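Local structure of D-3-phosphoglycerate dehydrogenase (Sulfolobus tokodaii, 2EKL) at residues K7-D12 with E38-I43; P98-D103 with A296-Q301; G111-A116 with N162-K167; P217-M222 with V235-K240; V258-P263 with L270-H275. The protein probably catalyses the NAD-dependent oxidation of D-3-phosphoglycerate, the first step of serine biosynthesis from that intermediate. All blocks are in the same frame, centred on the assembly; numbering follows the deposited sequence.

Contact 1. Residues K7-D12 with E38-I43; sequences KALITD and EELLNI
Leu9 and Leu40 meet where a helix packs on the five-stranded parallel sheet of the flavodoxin-like substrate-binding domain. The sheet has the strand order 2-1-3-4-5, and helix 37-43 is the crossover of a beta-alpha-beta unit that leads from strand 28-31 to strand 49-52. Strand 7-10 lies between those two strands, so it is the one the crossing helix passes over. The contact illustrates how such a unit is sealed by a few branched side chains, without a polar bond between the segments.

Leu9 has the largest share. Its CB leaves the strand toward the helix but does not itself touch Leu40 or Ile43. CG stands opposite the backbone nitrogen (chi1 176°), which carries the branch outward from the sheet. From there both methyls, CD1 and CD2, come to 4.3 Å from Ile43 CD1, and CD2 also reaches Leu40, lying 3.6 Å from its CD1. The Leu9 and Leu40 side chains meet at an oblique angle, each through one methyl of its fork.

Where the strand has ended, Thr11 continues the same surface. Its CG2 faces the helix, and its hydroxyl turns elsewhere, to a hydrogen bond with Thr56 OG1, so the residue offers a methyl on one branch and satisfies its polar atom on the other. Leu40 thus bridges strand end and loop with a single methyl: its CD1, besides touching Leu9, lies 4.0 Å from Thr11 CG2.

Contact 2. Residues P98-D103 with A296-Q301; sequences PGASTD and AEMTTQ
Met298 of helix 289-309 lies against Ala100 and Pro98, in the loop that leads into helix 102-118. In this family the chain passes between the substrate-binding and NAD-binding domains through two such helices, so the contact belongs to the interdomain connection. Ser101, next to Ala100, touches the bound NAD.

The contacts between the segments are all made by the thioether. The sulfur SD rests on the methyl of Ala100, 3.6 Å from its CB, and lies 3.9 Å from the same residue's CA. A bend at the last torsion (chi3 55°) then turns the methyl CE away from Ala100 and toward Pro98. There it meets two unlike surfaces: the ring, at 4.4 Å from CD, and the carbonyl oxygen, with CE 3.6 Å from Pro98 O.

Hydrogen bonds, by contrast, stay within each segment or go to third parties. A type I turn from Gly99 to Thr102 is doubly fastened, because Gly99 O accepts both the amide of Thr102 and its hydroxyl; the OG1 bond is 2.9 Å long and comes from the same face of the carbonyl plane as the N-H. On the helix, Ala296 O likewise takes two donors from Thr300, N and OG1, here from opposite faces. Ala100 O is bonded to Arg294, one turn earlier on the helix of Met298.

The chemistry implies a division of labour: directional bonds fix the shape of the turn and of the helix, while a polarisable, non-directional thioether makes the contact and probably imposes little direction on how the two pieces meet.

Contact 3. Residues G111-A116 with N162-K167; sequences GLMIAA and NAMGMK
The turn that ends helix 152-163, the helix that follows the glycine-rich turn of the Rossmann-type NAD-binding domain, is packed against helix 102-118 by a cluster of methionines: Met113 on one side, Met164 and Met166 on the other. A Schellman motif closes helix 152-163. Gly165, at positive phi (82°), is its C-prime residue; Met166 N bonds to Ala161 O, and Gly165 N to Asn162 O at 2.9 Å. The reversal places Met164 just before the glycine and Met166 just after it, both directed at helix 102-118.

Met113 answers them from an extended chain (chi1 175°, chi2 179°) that bends only at the last bond. It reaches Met164 tip to tip, its CE lying 3.9 Å from both SD and CE of that residue. The same methyl comes 4.2 Å from Met166 SD, so one methyl touches both methionines of the turn. Ile114 adds a lesser touch, its CD1 standing 4.1 Å from Met164 CE. All the contacts are apolar and all four residues buried. The nearest CA atoms, those of Ile114 and Met164, are 11.0 Å apart, a separation that the long unbranched methionines span.

The surroundings complete the core. Met113 and Met166 both rest on Ile145 of strand 144-148, and Met113 also on Val229 of strand 226-230, so the cluster lies between sheet and helices; beyond it, Ile160 of the second subunit packs on Met164, and Glu107 of that subunit on Ile114.

Contact 4. Residues P217-M222 with V235-K240; sequences PQFELM and VAVNGK
Phe219 makes an apolar helix-to-loop packing contact: its ring, on the short helix 216-221, presses its outer end against Val237 and Asn238 in the loop just before helix 239-247. Val237 comes to the edge of the ring, near its plane, with CG1 4.1 Å from CZ, and the two side chains run roughly at right angles. One position round the ring, CE2 lies 3.9 Å from Asn238 O, an oblique approach of carbonyl to ring carbon. The valine methyl that touches is the one placed opposite the backbone nitrogen (chi1 178°).

Both elements belong to the NAD-binding Rossmann domain. Helix 216-221 leads into strand 226-230, and residues 235-238 carry the chain from that strand to helix 239-247. The ring lies beside that strand, touching Ile228, and it meets the ring of Tyr245 on helix 239-247 with the planes only about 10° apart. Asn238 begins that helix as its N-cap, its side-chain OD1 accepting from the backbone N of Ala241 and its ND2 bonded to Asp215 OD1.

Contact 5. Residues V258-P263 with L270-H275; sequences VFWNEP and LELLKH
Phe259 and Trp260, the second turned rim-on to the face of the first, both lean on helix 267-274, Phe259 on Leu272 and Leu273 and Trp260 on Leu272, where the loop after strand 251-256 lies on that helix near the edge of the Rossmann-type sheet of the NAD-binding domain. Phe259 comes end-on: its CZ is 3.9 Å from Leu273 N, which sits at the ring edge near its plane, and 4.1 Å from Leu273 CB. Leu272 CB approaches the same carbon obliquely, at 4.2 Å. Trp260 meets the other end of Leu272, its CZ3 lying 3.7 Å from CD1, with the two side chains crossing at about a right angle.

The aromatic pair also orders itself. Trp260 brings the rim of its indole over one face of Phe259, CZ3 standing 3.9 Å above the middle of that ring, while Phe259 CZ lies in the indole plane, which should restrict the rotation of both rings.

Farther out, Val280 of the edge strand 278-280 touches both Phe259 and Leu273. Phe132 of the second subunit packs on Phe259, and Lys128 of that subunit bonds to Leu273 O, so dimer contacts back the helix and loop. Glu262 ties the loop backbone to a histidine. Its OE1 is bonded to His283 ND1, a pairing that recalls the Glu-His pair of this enzyme family, and its OE2 accepts from Phe259 N through the anti lone pair, a nearly straight bond of 2.9 Å (169°).

Overall arrangement
The five contacts spread over two domains and the joint between them. Contact 1 stands apart in the substrate-binding domain, its centre about 46 Å from that of contact 3. Contact 2 lies at the connection and encloses contacts 3, 4 and 5 within its chain loop; it shares helix 102-118 with contact 3, their centres about 26 Å apart. Contacts 4 and 5 touch directly, Val237 O lying 3.1 Å from Trp260 NE1 in a probable hydrogen bond. Contacts 3 and 5 both reach the second subunit. Ser101 of contact 2 touches NAD, whereas the side chains of Val237 and Phe259 are each about 11 Å from it and Met113 about 14 Å.

Contact 1. Residues K7-D12 with E38-I43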
# COMPACT_ATOMS: atom_id res chain seq x y z
N LYS A 7 -17.64 -15.79 -39.65
CA LYS A 7 -18.59 -15.71 -38.54
C LYS A 7 -17.90 -15.81 -37.18
O LYS A 7 -17.09 -16.69 -36.93
CB LYS A 7 -19.59 -16.86 -38.70
CG LYS A 7 -20.34 -16.80 -40.03
CD LYS A 7 -21.66 -17.58 -39.99
CE LYS A 7 -21.46 -19.09 -40.14
NZ LYS A 7 -22.73 -19.78 -39.95
N ALA A 8 -18.24 -14.91 -36.27
CA ALA A 8 -17.67 -14.92 -34.93
C ALA A 8 -18.74 -15.08 -33.86
O ALA A 8 -19.80 -14.45 -33.93
CB ALA A 8 -16.88 -13.63 -34.69
N LEU A 9 -18.46 -15.91 -32.86
CA LEU A 9 -19.38 -16.14 -31.76
C LEU A 9 -18.76 -15.63 -30.47
O LEU A 9 -17.66 -16.02 -30.10
CB LEU A 9 -19.70 -17.63 -31.62
CG LEU A 9 -20.59 -18.02 -30.43
CD1 LEU A 9 -22.00 -17.48 -30.63
CD2 LEU A 9 -20.62 -19.53 -30.28
N ILE A 10 -19.47 -14.73 -29.79
CA ILE A 10 -18.99 -14.18 -28.52
C ILE A 10 -19.92 -14.81 -27.49
O ILE A 10 -21.13 -14.58 -27.50
CB ILE A 10 -19.09 -12.65 -28.51
CG1 ILE A 10 -18.24 -12.08 -29.66
CG2 ILE A 10 -18.58 -12.11 -27.17
CD1 ILE A 10 -18.24 -10.57 -29.75
N THR A 11 -19.34 -15.60 -26.60
CA THR A 11 -20.12 -16.34 -25.62
C THR A 11 -20.27 -15.74 -24.23
O THR A 11 -21.07 -16.23 -23.43
CB THR A 11 -19.52 -17.74 -25.45
OG1 THR A 11 -18.22 -17.64 -24.86
CG2 THR A 11 -19.39 -18.42 -26.81
N ASP A 12 -19.51 -14.69 -23.94
CA ASP A 12 -19.58 -14.05 -22.63
C ASP A 12 -19.69 -12.54 -22.75
O ASP A 12 -19.34 -11.96 -23.78
CB ASP A 12 -18.33 -14.39 -21.82
CG ASP A 12 -18.20 -15.87 -21.53
OD1 ASP A 12 -19.13 -16.45 -20.94
OD2 ASP A 12 -17.16 -16.46 -21.90
N GLU A 38 -24.73 -26.55 -23.54
CA GLU A 38 -25.33 -27.45 -24.52
C GLU A 38 -25.56 -26.75 -25.85
O GLU A 38 -25.22 -27.29 -26.91
CB GLU A 38 -26.64 -28.02 -23.97
CG GLU A 38 -27.41 -28.89 -24.95
CD GLU A 38 -28.46 -29.76 -24.27
OE1 GLU A 38 -28.94 -29.38 -23.18
OE2 GLU A 38 -28.80 -30.82 -24.82
N GLU A 39 -26.14 -25.56 -25.81
CA GLU A 39 -26.40 -24.81 -27.04
C GLU A 39 -25.10 -24.47 -27.76
O GLU A 39 -25.05 -24.44 -28.99
CB GLU A 39 -27.19 -23.53 -26.73
CG GLU A 39 -27.69 -22.76 -27.95
CD GLU A 39 -28.56 -23.60 -28.88
OE1 GLU A 39 -29.21 -24.56 -28.41
OE2 GLU A 39 -28.61 -23.29 -30.09
N LEU A 40 -24.04 -24.21 -26.99
CA LEU A 40 -22.75 -23.88 -27.58
C LEU A 40 -22.27 -25.02 -28.47
O LEU A 40 -21.86 -24.80 -29.61
CB LEU A 40 -21.71 -23.63 -26.48
CG LEU A 40 -20.27 -23.38 -26.96
CD1 LEU A 40 -20.22 -22.14 -27.85
CD2 LEU A 40 -19.37 -23.21 -25.76
N LEU A 41 -22.33 -26.24 -27.95
CA LEU A 41 -21.91 -27.41 -28.70
C LEU A 41 -22.76 -27.60 -29.95
O LEU A 41 -22.27 -28.10 -30.97
CB LEU A 41 -22.03 -28.67 -27.83
CG LEU A 41 -21.01 -28.82 -26.70
CD1 LEU A 41 -21.40 -29.99 -25.81
CD2 LEU A 41 -19.62 -29.02 -27.28
N ASN A 42 -24.02 -27.20 -29.89
CA ASN A 42 -24.92 -27.34 -31.02
C ASN A 42 -24.61 -26.39 -32.18
O ASN A 42 -24.88 -26.72 -33.33
CB ASN A 42 -26.38 -27.14 -30.59
CG ASN A 42 -26.86 -28.21 -29.63
OD1 ASN A 42 -26.66 -29.41 -29.86
ND2 ASN A 42 -27.50 -27.78 -28.55
N ILE A 43 -24.04 -25.23 -31.88
CA ILE A 43 -23.76 -24.25 -32.92
C ILE A 43 -22.31 -23.86 -33.17
O ILE A 43 -22.02 -23.17 -34.15
CB ILE A 43 -24.54 -22.95 -32.67
CG1 ILE A 43 -23.99 -22.25 -31.42
CG2 ILE A 43 -26.02 -23.26 -32.48
CD1 ILE A 43 -24.58 -20.87 -31.18

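Contact 2. Residues P98-D103 with A296-Q301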
# COMPACT_ATOMS: atom_id res chain seq x y z
N PRO A 98 -1.77 -11.08 -22.88
CA PRO A 98 -0.68 -11.34 -21.93
C PRO A 98 0.04 -10.07 -21.45
O PRO A 98 0.41 -9.21 -22.25
CB PRO A 98 0.24 -12.27 -22.73
CG PRO A 98 0.02 -11.83 -24.14
CD PRO A 98 -1.48 -11.65 -24.20
N GLY A 99 0.23 -9.98 -20.14
CA GLY A 99 0.91 -8.83 -19.55
C GLY A 99 0.07 -7.56 -19.44
O GLY A 99 0.55 -6.55 -18.94
N ALA A 100 -1.18 -7.63 -19.89
CA ALA A 100 -2.07 -6.47 -19.87
C ALA A 100 -2.33 -5.81 -18.50
O ALA A 100 -2.68 -4.63 -18.44
CB ALA A 100 -3.40 -6.84 -20.50
N SER A 101 -2.16 -6.56 -17.42
CA SER A 101 -2.44 -6.00 -16.10
C SER A 101 -1.22 -5.83 -15.20
O SER A 101 -1.37 -5.53 -14.01
CB SER A 101 -3.46 -6.88 -15.38
OG SER A 101 -2.89 -8.11 -14.98
N THR A 102 -0.03 -5.99 -15.76
CA THR A 102 1.21 -5.89 -14.98
C THR A 102 1.26 -4.80 -13.91
O THR A 102 1.40 -5.10 -12.73
CB THR A 102 2.44 -5.73 -15.90
OG1 THR A 102 2.53 -6.86 -16.78
CG2 THR A 102 3.72 -5.64 -15.07
N ASP A 103 1.15 -3.53 -14.31
CA ASP A 103 1.24 -2.45 -13.32
C ASP A 103 0.17 -2.49 -12.24
O ASP A 103 0.43 -2.11 -11.10
CB ASP A 103 1.25 -1.08 -14.01
CG ASP A 103 2.53 -0.81 -14.79
OD1 ASP A 103 3.60 -1.34 -14.41
OD2 ASP A 103 2.47 -0.06 -15.79
N ALA A 296 -9.16 -5.45 -23.10
CA ALA A 296 -10.08 -5.38 -24.24
C ALA A 296 -9.37 -4.95 -25.52
O ALA A 296 -9.53 -5.57 -26.57
CB ALA A 296 -11.23 -4.42 -23.93
N GLU A 297 -8.57 -3.88 -25.43
CA GLU A 297 -7.85 -3.36 -26.59
C GLU A 297 -6.83 -4.35 -27.14
O GLU A 297 -6.72 -4.52 -28.36
CB GLU A 297 -7.13 -2.06 -26.24
CG GLU A 297 -8.03 -0.97 -25.71
CD GLU A 297 -7.31 0.36 -25.57
OE1 GLU A 297 -6.17 0.36 -25.06
OE2 GLU A 297 -7.89 1.40 -25.96
N MET A 298 -6.07 -4.97 -26.25
CA MET A 298 -5.06 -5.93 -26.67
C MET A 298 -5.68 -7.17 -27.29
O MET A 298 -5.20 -7.68 -28.30
CB MET A 298 -4.19 -6.33 -25.48
CG MET A 298 -3.27 -5.23 -25.00
SD MET A 298 -2.17 -5.83 -23.71
CE MET A 298 -1.43 -7.23 -24.56
N THR A 299 -6.75 -7.67 -26.68
CA THR A 299 -7.42 -8.85 -27.20
C THR A 299 -7.99 -8.51 -28.58
O THR A 299 -7.92 -9.32 -29.50
CB THR A 299 -8.55 -9.32 -26.26
OG1 THR A 299 -7.99 -9.67 -24.99
CG2 THR A 299 -9.26 -10.55 -26.85
N THR A 300 -8.53 -7.31 -28.71
CA THR A 300 -9.09 -6.86 -29.98
C THR A 300 -7.99 -6.72 -31.04
O THR A 300 -8.14 -7.19 -32.17
CB THR A 300 -9.81 -5.51 -29.83
OG1 THR A 300 -10.89 -5.65 -28.91
CG2 THR A 300 -10.36 -5.03 -31.18
N GLN A 301 -6.89 -6.08 -30.68
CA GLN A 301 -5.80 -5.90 -31.63
C GLN A 301 -5.14 -7.22 -32.03
O GLN A 301 -4.80 -7.42 -33.20
CB GLN A 301 -4.75 -4.94 -31.08
CG GLN A 301 -3.74 -4.52 -32.14
CD GLN A 301 -4.42 -4.03 -33.42
OE1 GLN A 301 -5.16 -3.05 -33.41
NE2 GLN A 301 -4.18 -4.74 -34.53

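Contact 3. Residues G111-A116 with N162-K167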
# COMPACT_ATOMS: atom_id res chain seq x y z
N GLY A 111 0.77 -2.63 -2.17
CA GLY A 111 -0.28 -2.25 -1.24
C GLY A 111 -0.49 -3.33 -0.19
O GLY A 111 -0.64 -3.03 1.00
N LEU A 112 -0.53 -4.59 -0.62
CA LEU A 112 -0.72 -5.71 0.29
C LEU A 112 0.45 -5.84 1.26
O LEU A 112 0.26 -6.07 2.46
CB LEU A 112 -0.89 -7.02 -0.49
CG LEU A 112 -2.25 -7.24 -1.16
CD1 LEU A 112 -2.21 -8.47 -2.07
CD2 LEU A 112 -3.31 -7.42 -0.07
N MET A 113 1.67 -5.66 0.76
CA MET A 113 2.85 -5.74 1.60
C MET A 113 2.79 -4.73 2.75
O MET A 113 3.03 -5.06 3.91
CB MET A 113 4.12 -5.50 0.77
CG MET A 113 5.40 -5.46 1.60
SD MET A 113 6.88 -5.21 0.58
CE MET A 113 6.68 -3.51 0.08
N ILE A 114 2.44 -3.49 2.41
CA ILE A 114 2.36 -2.44 3.42
C ILE A 114 1.17 -2.67 4.35
O ILE A 114 1.29 -2.48 5.56
CB ILE A 114 2.25 -1.05 2.77
CG1 ILE A 114 3.52 -0.78 1.94
CG2 ILE A 114 2.10 0.03 3.83
CD1 ILE A 114 3.42 0.44 1.03
N ALA A 115 0.04 -3.07 3.80
CA ALA A 115 -1.15 -3.31 4.62
C ALA A 115 -0.87 -4.41 5.64
O ALA A 115 -1.29 -4.32 6.79
CB ALA A 115 -2.34 -3.70 3.74
N ALA A 116 -0.14 -5.44 5.21
CA ALA A 116 0.21 -6.55 6.10
C ALA A 116 1.20 -6.12 7.17
O ALA A 116 1.05 -6.44 8.35
CB ALA A 116 0.81 -7.70 5.28
N ASN A 162 13.12 -1.45 -3.98
CA ASN A 162 14.45 -0.87 -3.89
C ASN A 162 14.33 0.63 -3.58
O ASN A 162 15.08 1.17 -2.77
CB ASN A 162 15.22 -1.08 -5.20
CG ASN A 162 16.56 -0.37 -5.21
OD1 ASN A 162 16.72 0.68 -5.85
ND2 ASN A 162 17.53 -0.92 -4.49
N ALA A 163 13.38 1.29 -4.23
CA ALA A 163 13.17 2.71 -4.02
C ALA A 163 12.67 2.97 -2.60
O ALA A 163 12.86 4.07 -2.06
CB ALA A 163 12.17 3.26 -5.05
N MET A 164 12.04 1.97 -1.99
CA MET A 164 11.55 2.08 -0.63
C MET A 164 12.69 1.82 0.36
O MET A 164 12.47 1.75 1.57
CB MET A 164 10.41 1.07 -0.39
CG MET A 164 9.16 1.35 -1.22
SD MET A 164 7.89 0.06 -1.01
CE MET A 164 7.50 0.24 0.72
N GLY A 165 13.90 1.67 -0.16
CA GLY A 165 15.04 1.44 0.70
C GLY A 165 15.24 0.00 1.16
O GLY A 165 15.98 -0.26 2.11
N MET A 166 14.57 -0.94 0.50
CA MET A 166 14.71 -2.35 0.85
C MET A 166 15.82 -2.97 0.01
O MET A 166 16.10 -2.52 -1.11
CB MET A 166 13.40 -3.10 0.59
CG MET A 166 12.18 -2.52 1.29
SD MET A 166 10.72 -3.59 1.13
CE MET A 166 11.12 -4.81 2.39
N LYS A 167 16.47 -3.99 0.56
CA LYS A 167 17.46 -4.73 -0.19
C LYS A 167 16.76 -5.78 -0.93
O LYS A 167 16.02 -6.57 -0.37
CB LYS A 167 18.45 -5.39 0.77
CG LYS A 167 19.21 -4.33 1.55
CD LYS A 167 20.48 -4.77 2.30
CE LYS A 167 20.94 -3.61 3.21
NZ LYS A 167 22.17 -3.96 3.93

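Contact 4. Residues P217-M222 with V235-K240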
# COMPACT_ATOMS: atom_id res chain seq x y z
N PRO A 217 9.88 -27.43 3.75
CA PRO A 217 11.30 -27.11 3.87
C PRO A 217 11.58 -25.61 3.73
O PRO A 217 12.42 -25.06 4.44
CB PRO A 217 11.94 -27.92 2.74
CG PRO A 217 11.00 -29.09 2.60
CD PRO A 217 9.65 -28.42 2.69
N GLN A 218 10.87 -24.97 2.81
CA GLN A 218 11.03 -23.54 2.57
C GLN A 218 10.56 -22.72 3.77
O GLN A 218 11.20 -21.75 4.15
CB GLN A 218 10.26 -23.12 1.31
CG GLN A 218 10.79 -23.71 0.00
CD GLN A 218 10.60 -25.22 -0.11
OE1 GLN A 218 9.52 -25.74 0.14
NE2 GLN A 218 11.66 -25.92 -0.49
N PHE A 219 9.43 -23.11 4.36
CA PHE A 219 8.91 -22.41 5.53
C PHE A 219 9.91 -22.51 6.68
O PHE A 219 10.09 -21.56 7.44
CB PHE A 219 7.57 -23.00 5.97
CG PHE A 219 6.38 -22.39 5.28
CD1 PHE A 219 5.97 -21.10 5.58
CD2 PHE A 219 5.67 -23.11 4.32
CE1 PHE A 219 4.87 -20.52 4.94
CE2 PHE A 219 4.58 -22.54 3.66
CZ PHE A 219 4.18 -21.24 3.98
N GLU A 220 10.55 -23.67 6.81
CA GLU A 220 11.52 -23.87 7.88
C GLU A 220 12.75 -22.98 7.70
O GLU A 220 13.32 -22.49 8.67
CB GLU A 220 11.93 -25.34 7.94
CG GLU A 220 12.68 -25.75 9.20
CD GLU A 220 11.90 -25.44 10.47
OE1 GLU A 220 10.68 -25.74 10.52
OE2 GLU A 220 12.50 -24.92 11.43
N LEU A 221 13.14 -22.76 6.45
CA LEU A 221 14.30 -21.94 6.13
C LEU A 221 14.06 -20.45 6.36
O LEU A 221 15.00 -19.69 6.57
CB LEU A 221 14.71 -22.14 4.67
CG LEU A 221 15.53 -23.38 4.30
CD1 LEU A 221 15.47 -23.59 2.79
CD2 LEU A 221 16.96 -23.19 4.77
N MET A 222 12.80 -20.04 6.34
CA MET A 222 12.46 -18.63 6.50
C MET A 222 12.89 -17.99 7.81
O MET A 222 13.11 -18.66 8.82
CB MET A 222 10.95 -18.44 6.33
CG MET A 222 10.46 -18.69 4.92
SD MET A 222 8.67 -18.53 4.86
CE MET A 222 8.31 -19.28 3.29
N VAL A 235 -1.80 -21.92 -5.44
CA VAL A 235 -1.14 -23.23 -5.45
C VAL A 235 0.39 -23.18 -5.30
O VAL A 235 1.02 -24.21 -5.06
CB VAL A 235 -1.48 -24.04 -6.74
CG1 VAL A 235 -2.98 -24.24 -6.83
CG2 VAL A 235 -0.96 -23.32 -7.97
N ALA A 236 0.97 -22.00 -5.45
CA ALA A 236 2.42 -21.85 -5.30
C ALA A 236 2.80 -22.03 -3.83
O ALA A 236 3.97 -22.24 -3.51
CB ALA A 236 2.86 -20.47 -5.79
N VAL A 237 1.80 -21.96 -2.96
CA VAL A 237 2.02 -22.10 -1.52
C VAL A 237 1.25 -23.27 -0.90
O VAL A 237 0.09 -23.50 -1.23
CB VAL A 237 1.59 -20.82 -0.78
CG1 VAL A 237 1.76 -21.00 0.73
CG2 VAL A 237 2.40 -19.64 -1.27
N ASN A 238 1.92 -24.00 -0.01
CA ASN A 238 1.28 -25.11 0.69
C ASN A 238 0.46 -24.42 1.78
O ASN A 238 1.01 -23.98 2.79
CB ASN A 238 2.34 -26.01 1.33
CG ASN A 238 1.74 -27.20 2.06
OD1 ASN A 238 0.65 -27.11 2.62
ND2 ASN A 238 2.46 -28.32 2.06
N GLY A 239 -0.85 -24.33 1.57
CA GLY A 239 -1.73 -23.67 2.52
C GLY A 239 -1.76 -24.27 3.91
O GLY A 239 -1.87 -23.55 4.90
N LYS A 240 -1.68 -25.59 3.99
CA LYS A 240 -1.70 -26.25 5.28
C LYS A 240 -0.40 -25.97 6.04
O LYS A 240 -0.41 -25.75 7.25
CB LYS A 240 -1.93 -27.74 5.09
CG LYS A 240 -3.32 -28.03 4.52
CD LYS A 240 -3.51 -29.49 4.12
CE LYS A 240 -4.91 -29.72 3.58
NZ LYS A 240 -5.13 -31.13 3.17

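Contact 5. Residues V258-P263 with L270-H275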
# COMPACT_ATOMS: atom_id res chain seq x y z
N VAL A 258 -4.95 -13.94 -3.89
CA VAL A 258 -5.41 -15.23 -4.40
C VAL A 258 -5.57 -16.29 -3.31
O VAL A 258 -4.73 -16.43 -2.41
CB VAL A 258 -4.43 -15.77 -5.48
CG1 VAL A 258 -4.39 -14.81 -6.66
CG2 VAL A 258 -3.04 -15.95 -4.88
N PHE A 259 -6.67 -17.04 -3.38
CA PHE A 259 -6.94 -18.09 -2.41
C PHE A 259 -7.18 -19.40 -3.14
O PHE A 259 -7.67 -19.41 -4.27
CB PHE A 259 -8.16 -17.73 -1.56
CG PHE A 259 -7.91 -17.77 -0.08
CD1 PHE A 259 -7.00 -16.90 0.51
CD2 PHE A 259 -8.57 -18.69 0.73
CE1 PHE A 259 -6.75 -16.94 1.89
CE2 PHE A 259 -8.33 -18.74 2.10
CZ PHE A 259 -7.42 -17.86 2.68
N TRP A 260 -6.82 -20.51 -2.50
CA TRP A 260 -6.98 -21.83 -3.09
C TRP A 260 -8.40 -22.00 -3.61
O TRP A 260 -8.62 -22.56 -4.69
CB TRP A 260 -6.61 -22.88 -2.05
CG TRP A 260 -5.19 -22.70 -1.60
CD1 TRP A 260 -4.07 -23.27 -2.15
CD2 TRP A 260 -4.72 -21.81 -0.58
NE1 TRP A 260 -2.94 -22.79 -1.54
CE2 TRP A 260 -3.31 -21.89 -0.57
CE3 TRP A 260 -5.36 -20.95 0.33
CZ2 TRP A 260 -2.52 -21.14 0.31
CZ3 TRP A 260 -4.57 -20.20 1.20
CH2 TRP A 260 -3.17 -20.30 1.18
N ASN A 261 -9.36 -21.50 -2.84
CA ASN A 261 -10.77 -21.53 -3.20
C ASN A 261 -11.33 -20.16 -2.84
O ASN A 261 -11.19 -19.70 -1.71
CB ASN A 261 -11.52 -22.62 -2.43
CG ASN A 261 -11.35 -23.99 -3.04
OD1 ASN A 261 -11.79 -24.25 -4.16
ND2 ASN A 261 -10.69 -24.89 -2.31
N GLU A 262 -11.96 -19.50 -3.81
CA GLU A 262 -12.52 -18.16 -3.60
C GLU A 262 -14.03 -18.16 -3.84
O GLU A 262 -14.47 -18.16 -4.99
CB GLU A 262 -11.83 -17.17 -4.56
CG GLU A 262 -10.30 -17.25 -4.53
CD GLU A 262 -9.62 -16.46 -5.64
OE1 GLU A 262 -10.31 -16.04 -6.59
OE2 GLU A 262 -8.39 -16.27 -5.58
N PRO A 263 -14.83 -18.16 -2.77
CA PRO A 263 -14.48 -18.16 -1.34
C PRO A 263 -13.99 -19.53 -0.89
O PRO A 263 -14.18 -20.52 -1.59
CB PRO A 263 -15.79 -17.78 -0.64
CG PRO A 263 -16.66 -17.22 -1.75
CD PRO A 263 -16.29 -18.06 -2.92
N LEU A 270 -10.72 -22.05 5.70
CA LEU A 270 -11.55 -21.17 6.50
C LEU A 270 -10.77 -20.66 7.71
O LEU A 270 -10.90 -19.50 8.09
CB LEU A 270 -12.81 -21.92 6.95
CG LEU A 270 -13.71 -22.32 5.78
CD1 LEU A 270 -14.81 -23.27 6.26
CD2 LEU A 270 -14.31 -21.06 5.17
N GLU A 271 -9.97 -21.53 8.32
CA GLU A 271 -9.19 -21.13 9.49
C GLU A 271 -8.19 -20.05 9.11
O GLU A 271 -7.96 -19.10 9.87
CB GLU A 271 -8.47 -22.34 10.10
CG GLU A 271 -8.15 -22.14 11.57
CD GLU A 271 -7.49 -23.35 12.21
OE1 GLU A 271 -7.91 -24.49 11.90
OE2 GLU A 271 -6.57 -23.16 13.03
N LEU A 272 -7.58 -20.19 7.94
CA LEU A 272 -6.61 -19.21 7.45
C LEU A 272 -7.31 -17.88 7.22
O LEU A 272 -6.87 -16.84 7.71
CB LEU A 272 -5.98 -19.67 6.14
CG LEU A 272 -4.79 -20.63 6.20
CD1 LEU A 272 -4.45 -21.11 4.80
CD2 LEU A 272 -3.59 -19.92 6.83
N LEU A 273 -8.41 -17.91 6.47
CA LEU A 273 -9.14 -16.69 6.17
C LEU A 273 -9.51 -15.86 7.40
O LEU A 273 -9.38 -14.64 7.38
CB LEU A 273 -10.41 -17.02 5.38
CG LEU A 273 -11.30 -15.83 5.01
CD1 LEU A 273 -10.52 -14.87 4.12
CD2 LEU A 273 -12.55 -16.31 4.30
N LYS A 274 -9.94 -16.52 8.47
CA LYS A 274 -10.35 -15.81 9.68
C LYS A 274 -9.22 -15.38 10.61
O LYS A 274 -9.45 -14.63 11.56
CB LYS A 274 -11.35 -16.66 10.47
CG LYS A 274 -10.75 -17.86 11.17
CD LYS A 274 -11.80 -18.62 11.97
CE LYS A 274 -11.22 -19.87 12.62
NZ LYS A 274 -10.22 -19.56 13.68
N HIS A 275 -8.00 -15.84 10.34
CA HIS A 275 -6.87 -15.50 11.20
C HIS A 275 -6.47 -14.03 11.04
O HIS A 275 -6.44 -13.50 9.93
CB HIS A 275 -5.67 -16.39 10.88
CG HIS A 275 -4.64 -16.42 11.97
ND1 HIS A 275 -4.55 -17.45 12.88
CD2 HIS A 275 -3.69 -15.52 12.32
CE1 HIS A 275 -3.59 -17.18 13.74
NE2 HIS A 275 -3.05 -16.02 13.42